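Local structure of multicopper oxidase (Arthrobacter sp. FB24, 3GDC) at the interface of chains A and B. The protein oxidises substrates, probably phenols in the manner of a laccase, and passes the electrons through its copper centres to dioxygen, reducing it to water. Residues are numbered along the deposited sequence; one frame, centred on the assembly and turned at random. Chains: chain A/B, Multicopper oxidase.

Contact 1: the interface of chains A and B. Residues chain A 225-227; chain B 93-96, 125.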
# COMPACT_ATOMS: atom_id res chain seq x y z
N GLY A 225 13.16 -16.41 5.62
CA GLY A 225 13.48 -17.69 4.97
C GLY A 225 12.35 -18.40 4.25
O GLY A 225 12.50 -19.56 3.85
N ASN A 226 11.23 -17.71 4.07
CA ASN A 226 10.02 -18.36 3.59
C ASN A 226 9.21 -17.45 2.67
O ASN A 226 9.38 -16.23 2.69
CB ASN A 226 9.17 -18.81 4.79
CG ASN A 226 9.75 -20.04 5.47
OD1 ASN A 226 9.48 -21.16 5.07
ND2 ASN A 226 10.57 -19.81 6.49
N PHE A 227 8.37 -18.06 1.84
CA PHE A 227 7.50 -17.35 0.93
C PHE A 227 6.09 -17.90 1.09
O PHE A 227 5.92 -19.07 1.47
CB PHE A 227 7.98 -17.53 -0.52
CG PHE A 227 9.04 -16.56 -0.92
CD1 PHE A 227 10.33 -16.67 -0.39
CD2 PHE A 227 8.77 -15.52 -1.80
CE1 PHE A 227 11.31 -15.76 -0.74
CE2 PHE A 227 9.76 -14.61 -2.16
CZ PHE A 227 11.02 -14.74 -1.62
N HIS B 93 16.44 -12.28 1.63
CA HIS B 93 15.05 -12.59 1.31
C HIS B 93 15.10 -13.69 0.26
O HIS B 93 15.44 -13.45 -0.90
CB HIS B 93 14.34 -11.35 0.76
CG HIS B 93 14.00 -10.33 1.80
ND1 HIS B 93 12.71 -9.91 2.04
CD2 HIS B 93 14.78 -9.64 2.68
CE1 HIS B 93 12.71 -9.00 2.99
NE2 HIS B 93 13.95 -8.82 3.40
N GLY B 94 14.79 -14.91 0.68
CA GLY B 94 14.92 -16.10 -0.16
C GLY B 94 14.74 -17.27 0.78
O GLY B 94 14.70 -17.09 2.00
N VAL B 95 14.62 -18.48 0.24
CA VAL B 95 14.40 -19.66 1.05
C VAL B 95 15.76 -20.22 1.49
O VAL B 95 16.65 -20.40 0.66
CB VAL B 95 13.57 -20.72 0.29
CG1 VAL B 95 13.52 -22.02 1.06
CG2 VAL B 95 12.16 -20.19 0.04
N HIS B 96 15.90 -20.46 2.79
CA HIS B 96 17.14 -21.00 3.36
C HIS B 96 16.93 -21.58 4.76
O HIS B 96 15.90 -21.34 5.40
CB HIS B 96 18.21 -19.90 3.40
CG HIS B 96 17.75 -18.65 4.07
ND1 HIS B 96 17.51 -17.48 3.38
CD2 HIS B 96 17.48 -18.38 5.37
CE1 HIS B 96 17.12 -16.55 4.23
NE2 HIS B 96 17.09 -17.07 5.44
N PRO B 125 13.00 -18.99 -4.21
CA PRO B 125 12.33 -19.19 -5.50
C PRO B 125 12.87 -18.19 -6.50
O PRO B 125 13.58 -17.24 -6.10
CB PRO B 125 10.87 -18.84 -5.18
CG PRO B 125 10.99 -17.79 -4.12
CD PRO B 125 12.15 -18.23 -3.27
O HOH W 1 13.10 -21.85 5.20
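B:Pro125 lies over one face of A:Phe227, its CG 3.7 Å from the ring centroid, in a CH-pi contact. A:Phe227 follows a copper-binding His-X-His motif of the multicopper oxidase family in chain A, B:Gly94 and B:Val95 follow one in chain B, and B:Pro125 comes from the loop before strand 127-132. A proline suits this place because the cis peptide before it turns the chain and its compact ring presents CH groups to the aromatic face. With CG anti to the carbonyl carbon (chi1 -85°), the phenyl ring turns one face to B:Pro125 and an edge to the backbone of B:Gly94. Its CE1 meets CA of B:Gly94 at 3.7 Å, an approach helped by the lack of a side chain. B:Val95 adds its CG2 branch, 4.0 Å from CD1 of A:Phe227. Replacing the phenyl by an alanine here would probably leave B:Pro125 without its aromatic platform and open a gap beside B:Val95. Farther out, CA of A:Gly225 sits over the imidazole face of B:His96, 3.9 Å from its centroid, and the glycine's positive phi (68°) suits a residue without CB. At the polar rim, water 1 joins O of A:Gly225, at 2.7 Å, to O of B:His96, at 2.8 Å.

Contact 2: the interface of chains A and B. Residues chain A 222, 244-245, 271; chain B 91, 93, 132, 251.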
# COMPACT_ATOMS: atom_id res chain seq x y z
N HIS A 222 6.37 -9.71 7.39
CA HIS A 222 7.45 -10.40 6.69
C HIS A 222 7.84 -11.64 7.46
O HIS A 222 7.91 -11.61 8.68
CB HIS A 222 8.67 -9.48 6.54
CG HIS A 222 9.90 -10.18 6.03
ND1 HIS A 222 9.93 -10.81 4.80
CD2 HIS A 222 11.12 -10.36 6.58
CE1 HIS A 222 11.13 -11.35 4.62
NE2 HIS A 222 11.87 -11.08 5.68
N ASP A 244 7.33 -12.73 0.30
CA ASP A 244 7.70 -12.87 1.71
C ASP A 244 7.32 -11.65 2.56
O ASP A 244 7.52 -11.67 3.76
CB ASP A 244 9.19 -13.19 1.87
CG ASP A 244 10.10 -12.13 1.22
OD1 ASP A 244 9.65 -10.98 1.05
OD2 ASP A 244 11.25 -12.46 0.90
N THR A 245 6.81 -10.61 1.91
CA THR A 245 6.44 -9.36 2.58
C THR A 245 5.14 -8.83 1.99
O THR A 245 5.02 -8.72 0.77
CB THR A 245 7.53 -8.28 2.41
OG1 THR A 245 8.79 -8.77 2.89
CG2 THR A 245 7.18 -7.00 3.17
N HIS A 271 7.80 -5.31 8.50
CA HIS A 271 9.00 -4.82 7.82
C HIS A 271 9.11 -3.29 7.97
O HIS A 271 9.94 -2.65 7.33
CB HIS A 271 9.07 -5.28 6.36
CG HIS A 271 10.48 -5.45 5.87
ND1 HIS A 271 11.39 -4.42 5.86
CD2 HIS A 271 11.14 -6.54 5.41
CE1 HIS A 271 12.55 -4.85 5.40
NE2 HIS A 271 12.43 -6.14 5.12
N HIS B 91 21.23 -10.77 5.94
CA HIS B 91 19.96 -11.47 5.90
C HIS B 91 19.42 -11.41 4.48
O HIS B 91 19.21 -10.33 3.94
CB HIS B 91 18.96 -10.85 6.88
CG HIS B 91 17.58 -11.40 6.71
ND1 HIS B 91 17.28 -12.73 6.91
CD2 HIS B 91 16.42 -10.80 6.34
CE1 HIS B 91 16.00 -12.93 6.67
NE2 HIS B 91 15.46 -11.78 6.32
N HIS B 93 16.44 -12.28 1.63
CA HIS B 93 15.05 -12.59 1.31
C HIS B 93 15.10 -13.69 0.26
O HIS B 93 15.44 -13.45 -0.90
CB HIS B 93 14.34 -11.35 0.76
CG HIS B 93 14.00 -10.33 1.80
ND1 HIS B 93 12.71 -9.91 2.04
CD2 HIS B 93 14.78 -9.64 2.68
CE1 HIS B 93 12.71 -9.00 2.99
NE2 HIS B 93 13.95 -8.82 3.40
N HIS B 132 20.00 -7.58 3.30
CA HIS B 132 20.38 -6.45 4.12
C HIS B 132 20.85 -6.92 5.50
O HIS B 132 20.63 -8.07 5.88
CB HIS B 132 19.23 -5.45 4.24
CG HIS B 132 18.00 -6.03 4.86
ND1 HIS B 132 17.84 -6.18 6.22
CD2 HIS B 132 16.86 -6.51 4.29
CE1 HIS B 132 16.66 -6.71 6.47
NE2 HIS B 132 16.04 -6.92 5.32
N GLY B 251 11.05 -3.47 1.80
CA GLY B 251 11.14 -4.91 1.58
C GLY B 251 10.32 -5.42 0.41
O GLY B 251 10.50 -6.56 -0.02
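The imidazoles of A:His222 and B:His93 stack across the boundary, each from a His-X-His motif of the kind that holds the trinuclear copper cluster of multicopper oxidases. This is the tight part: the planes are 20° apart, and CE1 of B:His93 lies toward the rim of the A:His222 ring, 3.3 Å from CE1 of that residue. The inner nitrogen, ND1, of B:His93 faces the carboxylate of A:Asp244; the side chains cross at about a right angle, with the flat groups turned 68° to each other. ND1 makes weak hydrogen bonds to both oxygens, at 3.1 Å to OD2 and, straighter but longer, at 3.4 Å to OD1. An aspartate's short side chain suits this task of bringing a carboxylate to ND1. Separately, its backbone O accepts from ND1 of A:His222 at 2.8 Å, with the donor above the carbonyl plane. A:Thr245 OG1 donates to OD1 at 3.0 Å and so steadies the carboxylate. These links would help to fix the ring rotations and keep NE2 of both histidines for metal.

Packing is looser toward A:His271 and B:His132, whose rings meet edge-to-face with centroids 5.6 Å apart. NE2 of A:His271 stands 3.5 Å from NE2 of B:His93, a nitrogen pairing expected of rings that face a common metal; B:His93 and B:His132 bind a copper ion. CA of B:Gly251 lies over the centre of the A:His271 ring, where a residue without a side chain fits well.

Contact 3: the interface of chains A and B. Residues chain A 224, 265, 267, 283; chain B 98, 101, 103, 106.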
# COMPACT_ATOMS: atom_id res chain seq x y z
N HIS A 224 10.95 -14.56 7.71
CA HIS A 224 12.31 -14.94 7.33
C HIS A 224 12.37 -16.31 6.68
O HIS A 224 11.73 -17.26 7.16
CB HIS A 224 13.22 -14.98 8.56
CG HIS A 224 13.63 -13.64 9.07
ND1 HIS A 224 14.83 -13.43 9.72
CD2 HIS A 224 13.01 -12.43 9.03
CE1 HIS A 224 14.92 -12.17 10.06
NE2 HIS A 224 13.83 -11.54 9.66
N LYS A 265 14.18 -22.00 13.80
CA LYS A 265 13.53 -20.73 14.16
C LYS A 265 13.57 -19.73 13.01
O LYS A 265 14.65 -19.42 12.48
CB LYS A 265 14.23 -20.10 15.36
CG LYS A 265 13.69 -20.49 16.71
CD LYS A 265 14.27 -19.55 17.75
CE LYS A 265 13.75 -19.84 19.14
NZ LYS A 265 14.13 -18.73 20.07
N MET A 267 12.19 -15.86 12.11
CA MET A 267 11.57 -14.63 12.59
C MET A 267 10.42 -14.18 11.68
O MET A 267 10.45 -14.39 10.46
CB MET A 267 12.62 -13.52 12.71
CG MET A 267 12.17 -12.31 13.51
SD MET A 267 13.51 -11.12 13.67
CE MET A 267 14.41 -11.83 15.04
N PHE A 283 8.82 -15.39 16.45
CA PHE A 283 9.41 -16.50 15.70
C PHE A 283 8.38 -17.56 15.40
O PHE A 283 7.48 -17.80 16.21
CB PHE A 283 10.49 -17.20 16.52
CG PHE A 283 11.70 -16.36 16.79
CD1 PHE A 283 12.65 -16.15 15.78
CD2 PHE A 283 11.91 -15.82 18.05
CE1 PHE A 283 13.79 -15.38 16.04
CE2 PHE A 283 13.05 -15.05 18.31
CZ PHE A 283 13.98 -14.83 17.30
N ALA B 98 17.59 -22.05 8.81
CA ALA B 98 17.60 -21.08 9.91
C ALA B 98 19.02 -20.58 10.26
O ALA B 98 19.22 -19.40 10.54
CB ALA B 98 16.94 -21.67 11.14
N ASP B 101 20.34 -17.62 8.03
CA ASP B 101 19.34 -16.55 7.96
C ASP B 101 19.88 -15.17 8.37
O ASP B 101 19.20 -14.16 8.22
CB ASP B 101 18.13 -16.94 8.83
CG ASP B 101 16.98 -15.96 8.72
OD1 ASP B 101 16.51 -15.70 7.59
OD2 ASP B 101 16.56 -15.45 9.77
N THR B 103 20.36 -13.94 11.33
CA THR B 103 19.63 -13.37 12.46
C THR B 103 20.41 -13.61 13.76
O THR B 103 20.74 -14.75 14.08
CB THR B 103 18.20 -13.96 12.55
OG1 THR B 103 17.46 -13.60 11.37
CG2 THR B 103 17.47 -13.45 13.78
N ILE B 106 20.66 -16.82 16.32
CA ILE B 106 20.38 -18.07 15.62
C ILE B 106 21.61 -18.49 14.82
O ILE B 106 22.03 -17.79 13.90
CB ILE B 106 19.15 -17.96 14.68
CG1 ILE B 106 17.90 -17.54 15.45
CG2 ILE B 106 18.92 -19.29 13.94
CD1 ILE B 106 16.75 -17.09 14.57
O HOH W 2 15.07 -16.18 11.83
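A:His224, a copper-binding histidine, crosses the side chain of B:Asp101 at about a right angle. CB lies 3.5 Å from OD1 of the carboxylate, and CG passes close to OD2. ND1 then donates to OD2 at 2.7 Å in a nearly straight bond (164° at H) that lies in the ring plane and uses the syn lone pair of the oxygen. The hydroxyl OG1 of B:Thr103 is also at this edge, 3.1 Å from ND1, placed to serve as a second acceptor, and it borders CE1 as well. NE2, at the far side of the ring, is left for copper, so the aspartate and threonine would help to fix the ring's rotation from the side away from the copper-binding NE2. CB of A:Met267 backs one ring face.

An aspartate suits the spot because its OD2 gathers several donors: B:Thr103 OG1 gives a hydrogen bond at 2.6 Å from above the carboxylate plane, and water 2, also 2.6 Å from OD2, links it to the backbone N of A:Met267. Beyond lies an apolar flank. The bend of A:Met267 at chi3 (-82°) brings CE to CG2 of B:Thr103 at 3.7 Å, and the CD1 tip of B:Ile106 reaches CE1 of A:Phe283 at 3.7 Å. In the fold, strands 264-269 and 281-287 of the chain A beta sandwich face the chain B loop that follows the 3-10 helix 98-100, while A:His224 comes just after strand 218-223.

The C-alpha centres of contacts 1 and 2 are about 9 Å apart, those of contacts 1 and 3 about 11 Å, and those of contacts 2 and 3 about 12 Å. B:His93 belongs to both contact 1 and contact 2. On chain A one stretch serves all three: A:His222 in contact 2, A:His224 in contact 3 and A:Gly225 onward in contact 1. Packing between the chains is thus tied directly to the copper ligands. As the deposited assembly holds three copies, the trinuclear site is probably completed only where neighbouring subunits meet, making association a likely requirement for activity.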